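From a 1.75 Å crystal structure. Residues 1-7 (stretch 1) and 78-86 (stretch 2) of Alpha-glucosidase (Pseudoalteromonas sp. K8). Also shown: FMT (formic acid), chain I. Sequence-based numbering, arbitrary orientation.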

# COMPACT_ATOMS: atom_id res chain seq x y z
N ALA A 1 -23.76 24.14 -7.91
CA ALA A 1 -24.23 22.79 -7.64
C ALA A 1 -23.66 22.33 -6.31
O ALA A 1 -22.52 22.67 -5.98
CB ALA A 1 -23.82 21.83 -8.75
N THR A 2 -24.44 21.56 -5.55
CA THR A 2 -24.02 21.08 -4.24
C THR A 2 -24.34 19.60 -4.10
O THR A 2 -25.42 19.16 -4.51
CB THR A 2 -24.72 21.85 -3.10
OG1 THR A 2 -24.36 23.24 -3.17
CG2 THR A 2 -24.30 21.31 -1.73
N VAL A 3 -23.41 18.85 -3.52
CA VAL A 3 -23.68 17.48 -3.09
C VAL A 3 -23.12 17.33 -1.68
O VAL A 3 -22.12 17.97 -1.34
CB VAL A 3 -23.06 16.44 -4.07
CG1 VAL A 3 -21.52 16.50 -4.07
CG2 VAL A 3 -23.56 15.02 -3.76
N GLN A 4 -23.79 16.53 -0.86
CA GLN A 4 -23.40 16.35 0.53
C GLN A 4 -23.27 14.87 0.86
O GLN A 4 -23.89 14.01 0.22
CB GLN A 4 -24.43 16.97 1.49
CG GLN A 4 -24.86 18.38 1.12
CD GLN A 4 -25.90 18.93 2.09
OE1 GLN A 4 -26.35 18.23 3.00
NE2 GLN A 4 -26.29 20.19 1.88
N SER A 5 -22.47 14.57 1.88
CA SER A 5 -22.40 13.21 2.36
C SER A 5 -23.77 12.78 2.90
O SER A 5 -24.62 13.63 3.18
CB SER A 5 -21.34 13.08 3.46
OG SER A 5 -21.61 14.00 4.51
N PRO A 6 -24.00 11.48 3.03
CA PRO A 6 -25.27 11.03 3.63
C PRO A 6 -25.57 11.68 4.97
O PRO A 6 -26.73 12.05 5.22
CB PRO A 6 -25.07 9.52 3.74
CG PRO A 6 -24.16 9.19 2.59
CD PRO A 6 -23.20 10.34 2.53
N ASP A 7 -24.58 11.85 5.84
CA ASP A 7 -24.85 12.46 7.14
C ASP A 7 -24.85 13.98 7.10
O ASP A 7 -25.14 14.61 8.12
CB ASP A 7 -23.85 11.95 8.20
CG ASP A 7 -22.41 12.38 7.94
OD1 ASP A 7 -22.14 13.23 7.05
OD2 ASP A 7 -21.52 11.87 8.65
N ASP A 78 -21.12 0.67 0.92
CA ASP A 78 -20.99 1.79 -0.01
C ASP A 78 -22.24 2.66 0.14
O ASP A 78 -23.30 2.33 -0.40
CB ASP A 78 -20.83 1.30 -1.45
CG ASP A 78 -20.59 2.45 -2.44
OD1 ASP A 78 -20.71 3.63 -2.05
OD2 ASP A 78 -20.30 2.17 -3.63
N GLN A 79 -22.13 3.78 0.87
CA GLN A 79 -23.23 4.73 1.02
C GLN A 79 -22.71 6.10 0.61
O GLN A 79 -21.83 6.65 1.27
CB GLN A 79 -23.75 4.76 2.45
CG GLN A 79 -24.40 3.46 2.87
CD GLN A 79 -24.72 3.40 4.36
OE1 GLN A 79 -24.02 3.98 5.19
NE2 GLN A 79 -25.80 2.70 4.70
N HIS A 80 -23.26 6.66 -0.47
CA HIS A 80 -22.80 7.97 -0.90
C HIS A 80 -23.90 8.65 -1.69
O HIS A 80 -24.81 8.01 -2.23
CB HIS A 80 -21.51 7.88 -1.73
CG HIS A 80 -21.69 7.26 -3.09
ND1 HIS A 80 -21.50 5.92 -3.33
CD2 HIS A 80 -22.00 7.82 -4.28
CE1 HIS A 80 -21.71 5.67 -4.61
NE2 HIS A 80 -22.02 6.81 -5.21
N ASN A 81 -23.81 9.98 -1.74
CA ASN A 81 -24.57 10.76 -2.70
C ASN A 81 -23.66 11.13 -3.85
O ASN A 81 -22.45 11.29 -3.69
CB ASN A 81 -25.16 12.02 -2.06
CG ASN A 81 -26.22 11.70 -1.04
OD1 ASN A 81 -27.03 10.79 -1.24
ND2 ASN A 81 -26.22 12.43 0.07
N GLU A 82 -24.25 11.27 -5.03
CA GLU A 82 -23.49 11.42 -6.27
C GLU A 82 -24.09 12.56 -7.07
O GLU A 82 -25.31 12.72 -7.11
CB GLU A 82 -23.54 10.12 -7.06
CG GLU A 82 -22.70 10.06 -8.32
CD GLU A 82 -22.66 8.64 -8.88
OE1 GLU A 82 -22.92 7.69 -8.11
OE2 GLU A 82 -22.38 8.46 -10.08
N VAL A 83 -23.24 13.37 -7.69
CA VAL A 83 -23.72 14.35 -8.66
C VAL A 83 -22.76 14.37 -9.84
O VAL A 83 -21.54 14.34 -9.66
CB VAL A 83 -23.88 15.76 -8.05
CG1 VAL A 83 -22.52 16.37 -7.66
CG2 VAL A 83 -24.65 16.69 -9.02
N THR A 84 -23.32 14.39 -11.04
CA THR A 84 -22.55 14.59 -12.26
C THR A 84 -22.84 16.00 -12.75
O THR A 84 -24.00 16.35 -13.01
CB THR A 84 -22.90 13.55 -13.32
OG1 THR A 84 -22.69 12.24 -12.77
CG2 THR A 84 -22.02 13.73 -14.54
N VAL A 85 -21.79 16.82 -12.84
CA VAL A 85 -21.90 18.22 -13.24
C VAL A 85 -21.35 18.34 -14.65
O VAL A 85 -20.20 17.97 -14.90
CB VAL A 85 -21.13 19.13 -12.27
CG1 VAL A 85 -21.34 20.58 -12.66
CG2 VAL A 85 -21.58 18.88 -10.84
N THR A 86 -22.17 18.84 -15.57
CA THR A 86 -21.75 18.98 -16.96
C THR A 86 -21.38 20.43 -17.23
O THR A 86 -22.15 21.34 -16.90
CB THR A 86 -22.84 18.52 -17.92
OG1 THR A 86 -23.09 17.13 -17.72
CG2 THR A 86 -22.41 18.74 -19.36
C FMT I . -25.30 10.17 -14.63
O1 FMT I . -24.46 10.74 -15.32
O2 FMT I . -25.35 8.95 -14.46

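The two stretches meet as nearly antiparallel strands held by side chains, an apolar row at one end and a single hydrogen bond at the other. Strand 2-4 runs at 170° to strand 78-86, and the axes come no closer than 6.7 Å; no backbone-to-backbone hydrogen bond links them. CA atoms pair Ala 1 with Val 85, Val 3 with Val 83 and Ser 5 with Asn 81. The CA-to-CB bonds of Ala 1 and Val 3 point toward stretch 2, and those of Asn 81, Val 83 and Val 85 toward stretch 1, while those of Thr 2 and Gln 4 point away. Val 3 is buried, its CB 3.6 Å from CG1 of Val 83 and its CG2 3.8 Å from CB of Asn 81. Packing is looser at Ala 1, whose CB is 4.3 Å from CG2 of Val 85. Asn 81 supplies the polar link, its ND2 donating to the backbone O of Gln 4 (2.8 Å, 159°), satisfying a main-chain carbonyl. Beyond it, the ring of Pro 6 rests on the strand backbone, with CG 3.7 Å from O of Gln 79 and 3.9 Å from CA of His 80. The CA-to-CB bond of His 80 points away; its ND1 donates to OD1 of Asp 78 (2.7 Å).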